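Local coordinates for CRISPR system Cmr subunit Cmr1-1 (Pyrococcus furiosus, PDB 4W8Z), which binds RNA and, with Cmr6, caps the type III-B Cmr ribonucleoprotein complex, whose crRNA guides CRISPR defence against invading nucleic acids, at residues M42-W45 and F46-A50; S107-L110 and L111-G115; N186-D189 and E190-S194; W238-L241 and A242-N246; R253-I256 and K257-R261. All coordinates share one frame; numbering follows the deposited sequence.

Contact 1: residues M42-W45 and F46-A50; sequences MRWW and FRALA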
# COMPACT_ATOMS: atom_id res chain seq x y z
N MET A 42 5.63 2.12 7.85
CA MET A 42 5.02 2.00 9.18
C MET A 42 4.55 3.37 9.67
O MET A 42 3.44 3.52 10.17
CB MET A 42 6.00 1.39 10.18
CG MET A 42 6.19 -0.11 10.06
SD MET A 42 7.40 -0.75 11.23
CE MET A 42 6.70 -0.19 12.77
N ARG A 43 5.42 4.36 9.50
CA ARG A 43 5.10 5.73 9.87
C ARG A 43 3.89 6.21 9.08
O ARG A 43 3.00 6.85 9.63
CB ARG A 43 6.29 6.65 9.62
CG ARG A 43 6.23 7.96 10.37
CD ARG A 43 7.20 8.97 9.81
NE ARG A 43 7.42 10.07 10.75
CZ ARG A 43 8.43 10.12 11.61
NH1 ARG A 43 9.31 9.13 11.63
NH2 ARG A 43 8.56 11.15 12.43
N TRP A 44 3.86 5.87 7.80
CA TRP A 44 2.73 6.25 6.95
C TRP A 44 1.44 5.64 7.48
O TRP A 44 0.42 6.32 7.57
CB TRP A 44 2.96 5.80 5.50
CG TRP A 44 1.98 6.43 4.54
CD1 TRP A 44 2.19 7.53 3.78
CD2 TRP A 44 0.65 5.99 4.25
NE1 TRP A 44 1.08 7.81 3.02
CE2 TRP A 44 0.11 6.88 3.29
CE3 TRP A 44 -0.14 4.92 4.70
CZ2 TRP A 44 -1.18 6.74 2.78
CZ3 TRP A 44 -1.43 4.79 4.19
CH2 TRP A 44 -1.93 5.70 3.24
N TRP A 45 1.50 4.36 7.83
CA TRP A 45 0.31 3.64 8.23
C TRP A 45 -0.16 4.01 9.62
O TRP A 45 -1.33 3.86 9.94
CB TRP A 45 0.55 2.13 8.13
CG TRP A 45 0.16 1.62 6.79
CD1 TRP A 45 0.99 1.21 5.80
CD2 TRP A 45 -1.17 1.54 6.27
NE1 TRP A 45 0.27 0.85 4.69
CE2 TRP A 45 -1.06 1.04 4.95
CE3 TRP A 45 -2.43 1.83 6.78
CZ2 TRP A 45 -2.18 0.83 4.14
CZ3 TRP A 45 -3.54 1.62 5.98
CH2 TRP A 45 -3.41 1.12 4.67
N PHE A 46 0.75 4.52 10.45
CA PHE A 46 0.34 5.02 11.75
C PHE A 46 -0.58 6.21 11.58
O PHE A 46 -1.57 6.36 12.30
CB PHE A 46 1.55 5.41 12.60
CG PHE A 46 1.18 6.15 13.85
CD1 PHE A 46 0.72 5.47 14.96
CD2 PHE A 46 1.28 7.53 13.91
CE1 PHE A 46 0.37 6.16 16.11
CE2 PHE A 46 0.94 8.22 15.05
CZ PHE A 46 0.48 7.53 16.15
N ARG A 47 -0.26 7.06 10.61
CA ARG A 47 -1.04 8.27 10.37
C ARG A 47 -2.43 7.92 9.85
O ARG A 47 -3.40 8.60 10.15
CB ARG A 47 -0.32 9.18 9.37
CG ARG A 47 1.06 9.61 9.80
CD ARG A 47 1.50 10.82 8.99
NE ARG A 47 0.43 11.82 8.97
CZ ARG A 47 0.58 13.08 8.58
NH1 ARG A 47 1.77 13.52 8.18
NH2 ARG A 47 -0.45 13.91 8.60
N ALA A 48 -2.50 6.85 9.06
CA ALA A 48 -3.77 6.41 8.50
C ALA A 48 -4.67 5.81 9.58
O ALA A 48 -5.89 5.96 9.53
CB ALA A 48 -3.54 5.40 7.38
N LEU A 49 -4.06 5.13 10.54
CA LEU A 49 -4.81 4.56 11.66
C LEU A 49 -5.25 5.66 12.62
O LEU A 49 -6.44 5.85 12.85
CB LEU A 49 -3.97 3.52 12.41
CG LEU A 49 -3.58 2.25 11.67
CD1 LEU A 49 -2.98 1.23 12.63
CD2 LEU A 49 -4.77 1.65 10.93
N ALA A 50 -4.28 6.38 13.17
CA ALA A 50 -4.55 7.42 14.16
C ALA A 50 -5.40 8.54 13.57
O ALA A 50 -6.31 9.04 14.22
CB ALA A 50 -3.25 7.98 14.71

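Contact 2: residues S107-L110 and L111-G115; sequences SINL and LGKRG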
# COMPACT_ATOMS: atom_id res chain seq x y z
N SER A 107 7.98 0.91 -15.59
CA SER A 107 9.09 1.73 -15.09
C SER A 107 10.27 0.89 -14.61
O SER A 107 11.42 1.30 -14.75
CB SER A 107 8.60 2.64 -13.96
OG SER A 107 7.89 3.77 -14.46
N ILE A 108 9.98 -0.27 -14.05
CA ILE A 108 11.03 -1.16 -13.56
C ILE A 108 11.77 -1.76 -14.75
O ILE A 108 13.00 -1.85 -14.76
CB ILE A 108 10.45 -2.28 -12.67
CG1 ILE A 108 9.68 -1.68 -11.49
CG2 ILE A 108 11.56 -3.20 -12.18
CD1 ILE A 108 8.93 -2.70 -10.67
N ASN A 109 10.99 -2.14 -15.76
CA ASN A 109 11.53 -2.69 -16.99
C ASN A 109 12.46 -1.71 -17.70
O ASN A 109 13.46 -2.11 -18.30
CB ASN A 109 10.38 -3.10 -17.92
CG ASN A 109 10.83 -3.96 -19.07
OD1 ASN A 109 11.96 -4.45 -19.09
ND2 ASN A 109 9.95 -4.15 -20.04
N LEU A 110 12.14 -0.42 -17.60
CA LEU A 110 12.93 0.62 -18.25
C LEU A 110 14.24 0.85 -17.52
O LEU A 110 15.29 1.00 -18.15
CB LEU A 110 12.13 1.92 -18.35
CG LEU A 110 12.84 3.08 -19.04
CD1 LEU A 110 13.34 2.67 -20.40
CD2 LEU A 110 11.92 4.28 -19.14
N LEU A 111 14.18 0.90 -16.19
CA LEU A 111 15.39 1.01 -15.38
C LEU A 111 16.28 -0.20 -15.61
O LEU A 111 17.51 -0.08 -15.63
CB LEU A 111 15.04 1.13 -13.90
CG LEU A 111 14.43 2.46 -13.45
CD1 LEU A 111 13.86 2.35 -12.05
CD2 LEU A 111 15.46 3.58 -13.53
N GLY A 112 15.66 -1.36 -15.80
CA GLY A 112 16.38 -2.59 -16.07
C GLY A 112 17.20 -2.52 -17.34
O GLY A 112 18.39 -2.83 -17.33
N LYS A 113 16.57 -2.10 -18.43
CA LYS A 113 17.25 -2.00 -19.72
C LYS A 113 18.36 -0.96 -19.70
O LYS A 113 19.43 -1.16 -20.28
CB LYS A 113 16.25 -1.68 -20.83
CG LYS A 113 15.18 -2.73 -21.05
CD LYS A 113 14.14 -2.24 -22.05
CE LYS A 113 12.97 -3.21 -22.16
NZ LYS A 113 11.85 -2.65 -22.98
N ARG A 114 18.11 0.17 -19.03
CA ARG A 114 19.10 1.23 -18.92
C ARG A 114 20.26 0.85 -17.99
O ARG A 114 21.23 1.59 -17.86
CB ARG A 114 18.46 2.52 -18.42
CG ARG A 114 17.64 3.29 -19.44
CD ARG A 114 17.58 4.76 -19.04
NE ARG A 114 17.48 4.92 -17.59
CZ ARG A 114 17.76 6.05 -16.94
NH1 ARG A 114 18.15 7.12 -17.62
NH2 ARG A 114 17.64 6.11 -15.62
N GLY A 115 20.13 -0.29 -17.32
CA GLY A 115 21.16 -0.76 -16.41
C GLY A 115 21.24 0.00 -15.11
O GLY A 115 22.21 -0.11 -14.37

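Contact 3: residues N186-D189 and E190-S194; sequences NSID and EFKDS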
# COMPACT_ATOMS: atom_id res chain seq x y z
N ASN A 186 -6.81 -16.79 7.54
CA ASN A 186 -7.30 -18.10 7.14
C ASN A 186 -8.58 -18.00 6.31
O ASN A 186 -8.91 -18.91 5.56
CB ASN A 186 -7.55 -18.97 8.37
CG ASN A 186 -6.27 -19.56 8.92
OD1 ASN A 186 -5.18 -19.29 8.42
ND2 ASN A 186 -6.39 -20.39 9.95
N SER A 187 -9.29 -16.89 6.46
CA SER A 187 -10.50 -16.64 5.70
C SER A 187 -10.64 -15.15 5.43
O SER A 187 -9.94 -14.34 6.04
CB SER A 187 -11.72 -17.16 6.44
OG SER A 187 -12.00 -16.35 7.56
N ILE A 188 -11.55 -14.79 4.53
CA ILE A 188 -11.84 -13.39 4.25
C ILE A 188 -12.51 -12.76 5.48
O ILE A 188 -12.33 -11.58 5.76
CB ILE A 188 -12.74 -13.23 3.01
CG1 ILE A 188 -12.00 -13.70 1.76
CG2 ILE A 188 -13.21 -11.78 2.83
CD1 ILE A 188 -12.70 -13.36 0.45
N ASP A 189 -13.26 -13.58 6.21
CA ASP A 189 -13.94 -13.10 7.40
C ASP A 189 -12.96 -12.72 8.52
O ASP A 189 -13.21 -11.77 9.26
CB ASP A 189 -14.93 -14.14 7.91
CG ASP A 189 -16.21 -14.16 7.10
OD1 ASP A 189 -16.53 -13.13 6.46
OD2 ASP A 189 -16.91 -15.20 7.11
N GLU A 190 -11.86 -13.45 8.63
CA GLU A 190 -10.81 -13.08 9.58
C GLU A 190 -10.23 -11.72 9.22
O GLU A 190 -9.90 -10.92 10.10
CB GLU A 190 -9.70 -14.13 9.61
CG GLU A 190 -9.97 -15.29 10.57
CD GLU A 190 -8.81 -16.27 10.64
OE1 GLU A 190 -7.80 -16.06 9.94
OE2 GLU A 190 -8.92 -17.26 11.39
N PHE A 191 -10.10 -11.48 7.92
CA PHE A 191 -9.63 -10.20 7.40
C PHE A 191 -10.61 -9.09 7.79
O PHE A 191 -10.22 -8.06 8.34
CB PHE A 191 -9.46 -10.28 5.88
CG PHE A 191 -8.59 -9.20 5.28
CD1 PHE A 191 -8.14 -8.14 6.04
CD2 PHE A 191 -8.23 -9.26 3.94
CE1 PHE A 191 -7.34 -7.15 5.48
CE2 PHE A 191 -7.44 -8.28 3.38
CZ PHE A 191 -6.99 -7.23 4.15
N LYS A 192 -11.90 -9.30 7.50
CA LYS A 192 -12.94 -8.34 7.85
C LYS A 192 -12.92 -7.99 9.33
O LYS A 192 -12.95 -6.83 9.71
CB LYS A 192 -14.32 -8.88 7.48
CG LYS A 192 -14.63 -8.95 5.99
CD LYS A 192 -16.14 -8.85 5.79
CE LYS A 192 -16.65 -9.76 4.69
NZ LYS A 192 -18.14 -9.75 4.63
N ASP A 193 -12.87 -9.03 10.17
CA ASP A 193 -12.95 -8.85 11.61
C ASP A 193 -11.71 -8.16 12.19
O ASP A 193 -11.81 -7.39 13.15
CB ASP A 193 -13.17 -10.19 12.30
CG ASP A 193 -14.56 -10.76 12.05
OD1 ASP A 193 -15.41 -10.04 11.48
OD2 ASP A 193 -14.79 -11.92 12.44
N SER A 194 -10.55 -8.45 11.61
CA SER A 194 -9.31 -7.86 12.08
C SER A 194 -9.28 -6.36 11.86
O SER A 194 -8.83 -5.60 12.72
CB SER A 194 -8.11 -8.51 11.40
OG SER A 194 -7.95 -9.85 11.82
O HOH W 1 -19.57 -11.55 6.48

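Contact 4: residues W238-L241 and A242-N246; sequences WEVL and AQFNN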
# COMPACT_ATOMS: atom_id res chain seq x y z
N TRP A 238 1.74 -14.94 -9.78
CA TRP A 238 1.95 -14.36 -11.10
C TRP A 238 0.65 -14.23 -11.89
O TRP A 238 0.48 -13.29 -12.66
CB TRP A 238 2.96 -15.19 -11.90
CG TRP A 238 4.39 -15.04 -11.46
CD1 TRP A 238 5.18 -16.01 -10.92
CD2 TRP A 238 5.19 -13.85 -11.51
NE1 TRP A 238 6.43 -15.50 -10.65
CE2 TRP A 238 6.46 -14.18 -11.00
CE3 TRP A 238 4.96 -12.54 -11.95
CZ2 TRP A 238 7.49 -13.24 -10.91
CZ3 TRP A 238 5.98 -11.62 -11.86
CH2 TRP A 238 7.23 -11.97 -11.35
N GLU A 239 -0.27 -15.16 -11.68
CA GLU A 239 -1.55 -15.13 -12.38
C GLU A 239 -2.37 -13.92 -11.93
O GLU A 239 -3.01 -13.25 -12.74
CB GLU A 239 -2.35 -16.41 -12.15
CG GLU A 239 -3.51 -16.59 -13.11
CD GLU A 239 -4.48 -17.66 -12.67
OE1 GLU A 239 -5.06 -17.52 -11.57
OE2 GLU A 239 -4.68 -18.65 -13.42
N VAL A 240 -2.33 -13.65 -10.63
CA VAL A 240 -3.00 -12.49 -10.06
C VAL A 240 -2.42 -11.19 -10.61
O VAL A 240 -3.15 -10.31 -11.05
CB VAL A 240 -2.90 -12.48 -8.52
CG1 VAL A 240 -3.32 -11.13 -7.96
CG2 VAL A 240 -3.75 -13.60 -7.94
N LEU A 241 -1.09 -11.09 -10.58
CA LEU A 241 -0.39 -9.94 -11.13
C LEU A 241 -0.72 -9.74 -12.61
O LEU A 241 -0.86 -8.61 -13.08
CB LEU A 241 1.12 -10.09 -10.94
CG LEU A 241 1.65 -9.81 -9.53
CD1 LEU A 241 3.10 -10.23 -9.41
CD2 LEU A 241 1.48 -8.34 -9.18
N ALA A 242 -0.85 -10.85 -13.34
CA ALA A 242 -1.17 -10.78 -14.76
C ALA A 242 -2.57 -10.23 -15.00
O ALA A 242 -2.81 -9.55 -15.99
CB ALA A 242 -1.03 -12.16 -15.40
N GLN A 243 -3.49 -10.52 -14.08
CA GLN A 243 -4.84 -9.98 -14.18
C GLN A 243 -4.82 -8.46 -14.04
O GLN A 243 -5.49 -7.75 -14.79
CB GLN A 243 -5.75 -10.60 -13.12
CG GLN A 243 -6.41 -11.90 -13.55
CD GLN A 243 -7.43 -11.70 -14.66
OE1 GLN A 243 -7.94 -10.59 -14.85
NE2 GLN A 243 -7.74 -12.77 -15.39
N PHE A 244 -4.05 -7.97 -13.07
CA PHE A 244 -3.86 -6.54 -12.88
C PHE A 244 -3.29 -5.90 -14.14
O PHE A 244 -3.64 -4.77 -14.49
CB PHE A 244 -2.92 -6.29 -11.69
CG PHE A 244 -3.60 -6.36 -10.35
CD1 PHE A 244 -4.76 -5.65 -10.10
CD2 PHE A 244 -3.07 -7.15 -9.34
CE1 PHE A 244 -5.38 -5.72 -8.86
CE2 PHE A 244 -3.68 -7.22 -8.10
CZ PHE A 244 -4.83 -6.50 -7.86
N ASN A 245 -2.41 -6.62 -14.83
CA ASN A 245 -1.72 -6.07 -15.98
C ASN A 245 -2.64 -5.95 -17.19
O ASN A 245 -2.58 -4.96 -17.92
CB ASN A 245 -0.50 -6.92 -16.31
CG ASN A 245 0.40 -6.27 -17.33
OD1 ASN A 245 1.03 -5.25 -17.06
ND2 ASN A 245 0.47 -6.85 -18.52
N ASN A 246 -3.47 -6.96 -17.41
CA ASN A 246 -4.43 -6.91 -18.50
C ASN A 246 -5.44 -5.79 -18.28
O ASN A 246 -5.74 -5.02 -19.19
CB ASN A 246 -5.16 -8.24 -18.66
CG ASN A 246 -4.27 -9.34 -19.22
OD1 ASN A 246 -3.20 -9.06 -19.77
ND2 ASN A 246 -4.70 -10.59 -19.08

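Contact 5: residues R253-I256 and K257-R261; sequences RRRI and KKYQR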
# COMPACT_ATOMS: atom_id res chain seq x y z
N ARG A 253 -5.22 2.37 -21.98
CA ARG A 253 -5.55 2.59 -23.39
C ARG A 253 -6.64 3.64 -23.54
O ARG A 253 -6.52 4.57 -24.33
CB ARG A 253 -5.97 1.28 -24.05
CG ARG A 253 -6.05 1.36 -25.57
CD ARG A 253 -6.65 0.11 -26.18
NE ARG A 253 -8.04 -0.09 -25.79
CZ ARG A 253 -9.07 0.59 -26.30
NH1 ARG A 253 -8.86 1.52 -27.22
NH2 ARG A 253 -10.30 0.34 -25.88
N ARG A 254 -7.71 3.49 -22.76
CA ARG A 254 -8.82 4.44 -22.80
C ARG A 254 -8.42 5.78 -22.18
O ARG A 254 -8.92 6.83 -22.57
CB ARG A 254 -10.03 3.87 -22.07
CG ARG A 254 -10.55 2.59 -22.67
CD ARG A 254 -11.86 2.18 -22.04
NE ARG A 254 -12.27 0.85 -22.47
CZ ARG A 254 -13.37 0.24 -22.05
NH1 ARG A 254 -14.19 0.83 -21.19
NH2 ARG A 254 -13.66 -0.98 -22.50
N ARG A 255 -7.51 5.72 -21.21
CA ARG A 255 -7.03 6.92 -20.54
C ARG A 255 -6.31 7.83 -21.52
O ARG A 255 -6.56 9.04 -21.56
CB ARG A 255 -6.10 6.53 -19.39
CG ARG A 255 -5.73 7.66 -18.48
CD ARG A 255 -4.86 7.16 -17.35
NE ARG A 255 -5.34 7.64 -16.06
CZ ARG A 255 -4.78 7.34 -14.90
NH1 ARG A 255 -3.71 6.55 -14.87
NH2 ARG A 255 -5.28 7.82 -13.77
N ILE A 256 -5.41 7.25 -22.31
CA ILE A 256 -4.68 7.97 -23.34
C ILE A 256 -5.63 8.66 -24.33
O ILE A 256 -5.49 9.85 -24.60
CB ILE A 256 -3.73 7.02 -24.12
CG1 ILE A 256 -2.65 6.47 -23.19
CG2 ILE A 256 -3.09 7.75 -25.29
CD1 ILE A 256 -1.88 5.32 -23.77
N LYS A 257 -6.60 7.90 -24.84
CA LYS A 257 -7.57 8.45 -25.77
C LYS A 257 -8.38 9.58 -25.13
O LYS A 257 -8.65 10.60 -25.76
CB LYS A 257 -8.50 7.36 -26.29
CG LYS A 257 -7.89 6.43 -27.32
CD LYS A 257 -8.80 6.29 -28.53
CE LYS A 257 -9.97 5.36 -28.24
NZ LYS A 257 -9.68 3.96 -28.67
N LYS A 258 -8.74 9.38 -23.87
CA LYS A 258 -9.58 10.34 -23.15
C LYS A 258 -8.88 11.69 -22.99
O LYS A 258 -9.48 12.74 -23.22
CB LYS A 258 -9.97 9.79 -21.78
CG LYS A 258 -10.88 10.71 -20.98
CD LYS A 258 -11.54 9.97 -19.83
CE LYS A 258 -10.80 10.17 -18.52
NZ LYS A 258 -11.57 9.59 -17.38
N TYR A 259 -7.61 11.66 -22.61
CA TYR A 259 -6.91 12.89 -22.31
C TYR A 259 -6.33 13.55 -23.54
O TYR A 259 -6.01 14.74 -23.51
CB TYR A 259 -5.83 12.63 -21.26
CG TYR A 259 -6.41 12.68 -19.88
CD1 TYR A 259 -6.69 13.90 -19.28
CD2 TYR A 259 -6.72 11.52 -19.18
CE1 TYR A 259 -7.24 13.97 -18.03
CE2 TYR A 259 -7.27 11.58 -17.92
CZ TYR A 259 -7.53 12.81 -17.35
OH TYR A 259 -8.08 12.89 -16.10
N GLN A 260 -6.22 12.80 -24.63
CA GLN A 260 -5.90 13.41 -25.92
C GLN A 260 -7.06 14.31 -26.32
O GLN A 260 -6.85 15.41 -26.81
CB GLN A 260 -5.63 12.34 -26.98
CG GLN A 260 -4.15 11.98 -27.12
CD GLN A 260 -3.92 10.67 -27.88
OE1 GLN A 260 -4.87 10.03 -28.35
NE2 GLN A 260 -2.66 10.27 -27.99
N ARG A 261 -8.28 13.83 -26.08
CA ARG A 261 -9.48 14.63 -26.35
C ARG A 261 -9.53 15.85 -25.45
O ARG A 261 -9.53 16.98 -25.93
CB ARG A 261 -10.75 13.80 -26.14
CG ARG A 261 -11.11 12.87 -27.29
CD ARG A 261 -12.36 12.06 -26.96
NE ARG A 261 -12.16 10.65 -27.29
CZ ARG A 261 -12.21 9.65 -26.40
NH1 ARG A 261 -12.01 8.40 -26.81
NH2 ARG A 261 -12.47 9.90 -25.12

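Contact 1: residues M42-W45 and F46-A50
In helix 38-54, the first helix of the RAMP domain, the adjacent rings of Trp44 and Trp45 both meet the methyl group of Ala48 across one helical turn. Trp45 CE3 approaches Ala48 CB at 3.8 Å, and Trp44 CZ3 reaches the same methyl at 3.9 Å. The two indoles meet edge-to-face, the CZ3 edge of Trp44 standing over one face of Trp45, 3.7 Å above its plane. With CG opposite the backbone nitrogen and beside the carbonyl carbon (chi1 -167°), the Trp44 indole reaches forward, to Trp45 and Ala48. The strand order of the adjoining sheet, 79-84, 126-133, 8-16, 166-172, is that of the ferredoxin-like fold, in which this helix follows the first strand. Main-chain i to i+4 bonds hold the turn, with Phe46 N giving to Met42 O at 2.9 Å and Leu49 N to Trp45 O at 3.1 Å. Ala48 N bonds only weakly to Trp44 O. On the inner side Trp45 is covered by Ala148 and Leu152 of helix 136-152 and by Ile300 and Phe302 of strand 294-302. Arg43 turns the other way, making a salt bridge to Glu65 and a hydrogen bond to Gly70 O.

Contact 2: residues S107-L110 and L111-G115
Lys113 crosses the amide of Asn109 with its extended hydrocarbon chain. Its CE lies 3.5 Å from Asn109 OD1, and NZ 3.8 Å from Asn109 ND2, so the two side chains touch through carbon without a hydrogen bond between their polar ends. Asn109 CG points opposite its own backbone nitrogen (chi1 -167°), which carries the amide along the helix toward the lysine. On another side of the helix Leu111 lays CG 3.5 Å from Ser107 O, while Arg114 CG lies equally close to Leu110 O. Beneath these side chains runs regular backbone bonding: Gly112 N to Ile108 O at 2.9 Å, Lys113 N to Asn109 O at 3.1 Å and Arg114 N to Leu110 O at 3.1 Å. Gly115 takes a positive phi of 73° and its N returns to Gly112 O, one of two bonds back into the last turn that with this phi make the Schellman motif. Farther out, Phe96 of helix 95-99 packs against Ile108 and Asn109, and Ser107 OG is hydrogen-bonded to Arg158. The Asn109-Lys113 pair adds only van der Waals contact to the main-chain bonds, and the positive charges of Lys113 and Arg114 near the carboxyl end would probably be favoured by the helix dipole.

Contact 3: residues N186-D189 and E190-S194
Ser187 and Glu190 meet at the start of helix 188-206, where Ser187 is the N-cap and its OG accepts from Glu190 N at 3.1 Å. A chi1 of 71° sets that hydroxyl between the serine's own nitrogen and carbonyl carbon, from where it can reach forward to the first turn. The glutamate answers in the reverse direction with an extended chain: its OE1 takes the N-H of Asn186 at 2.7 Å, in a nearly straight bond (167°) that comes from above the carboxylate plane. Because the donor belongs to the residue before the cap, the pair of bonds is related to a capping box without being one. The Asn186 amide and the Glu190 carboxylate lie side by side, their planes 24° apart. One turn on, Ser194 OG and Ser194 N both give to Glu190 O, at 2.8 Å and 3.0 Å, arriving from opposite faces of the carbonyl plane.

The outer flank is looser. Asp189 and Lys192 run alongside each other, but Asp189 OD1 and Lys192 NZ are 4.2 Å apart, beyond a salt bridge. A water links them, accepting from Lys192 NZ at 3.0 Å and giving only a weak bond to Asp189 OD1. Phe191 faces inward instead: its ring stacks on Phe185, touches Val338 between two short C-terminal strands, and reaches Leu152 of helix 136-152, while Ser194 packs on Trp147 of that same helix.

Contact 4: residues W238-L241 and A242-N246
Val240 O receives Phe244 N at 3.2 Å in the carbonyl plane, a nearly straight i to i+4 bond (163°) in the first turns of helix 237-264. The same oxygen takes a second, weak bond from Gln243 N, so two successive amides converge on it. To either side the helix continues regularly, with Ala242 N bonded to Trp238 O at 2.9 Å and Asn245 N to Leu241 O at 3.1 Å.

Val240 and Phe244 supply the apolar contact between side chains. They lie next to each other and point the same way, with Val240 CG1 meeting Phe244 CE2 at 3.9 Å. That methyl stands opposite the valine nitrogen (chi1 167°), which swings it along the helix toward the phenylalanine. The aromatic ring turns back across the turn, so that CD2 comes 3.6 Å from Val240 O, and Leu241 CA sits at the ring edge, near its plane. Gln243 bends at its second torsion (chi2 -68°) and leads its amide off the helix, where OE1 accepts from Arg332 NH1. The Ala242 methyl lies against the preceding turn, CB 3.3 Å from Trp238 O.

Phe244 stacks on Phe286 of strand 284-291 and meets Phe231 of strand 226-231 edge-to-face, fixing this side of the helix to the C-terminal sheet. The other side looks toward the N-terminal half: Asn245 OD1 accepts from Tyr103 N and Ile104 N, Leu241 touches Thr18 and Trp105, and Trp238 makes a cation-pi contact with Lys99 of helix 95-99.

Contact 5: residues R253-I256 and K257-R261
Arg254 O accepts the N-H of Lys258 at 2.9 Å, the shortest main-chain bond between residues 253-256 and 257-261. Tyr259 N to Arg255 O and Gln260 N to Ile256 O follow at 3.0 Å each, whereas the bond from Lys257 N to Arg253 O is weak.

The side chains pair with the same i to i+4 spacing. Arg255 and Tyr259 run alongside each other, Arg255 CG lying 4.0 Å from Tyr259 CD2. The guanidinium and the phenol are turned 59° apart, and the Tyr259 ring brings its edge to Arg255 O, with CD2 at 3.4 Å. Their polar ends share a partner, for Glu310 forms a salt bridge with Arg255 and a hydrogen bond with Tyr259 OH. Trp319 meets the tyrosine ring edge-to-face, and Asn320 O takes a further bond from Arg255.

Ile256 and Gln260 also lie side by side, CG2 of the isoleucine being 3.7 Å from NE2 of the glutamine. The isoleucine chi1 of -64° places CG2 opposite its backbone nitrogen, on the side toward Gln260. On the solvent side Lys257 folds alongside Arg253, pointing the same way, where the close approach of the two cationic ends is doubtful. Such i to i+4 pairing is that of a regular alpha helix, here the far part of helix 237-264 at the surface: Arg255 and Tyr259 fix one side to the 310-322 region, while the other carries Arg253, Arg254 and Lys257, the two arginines in salt bridges with Glu250.

In the fold
From the N terminus the five contacts follow in series; each is confined to one helix or its end, so none closes a long loop and none nest or cross. Contact 1 lies in the first helix of the N-terminal ferredoxin-like half and packs toward strand 294-302 of the C-terminal half. Contact 2 sits across the chain's centre, about 31 Å away between centres, at the end of helix 106-113. Contact 3 starts helix 188-206 against helix 136-152. Contacts 4 and 5 share helix 237-264, their centres about 22 Å apart: residues 238-246 join the two halves, whereas 253-261 carry the helix outward to the surface.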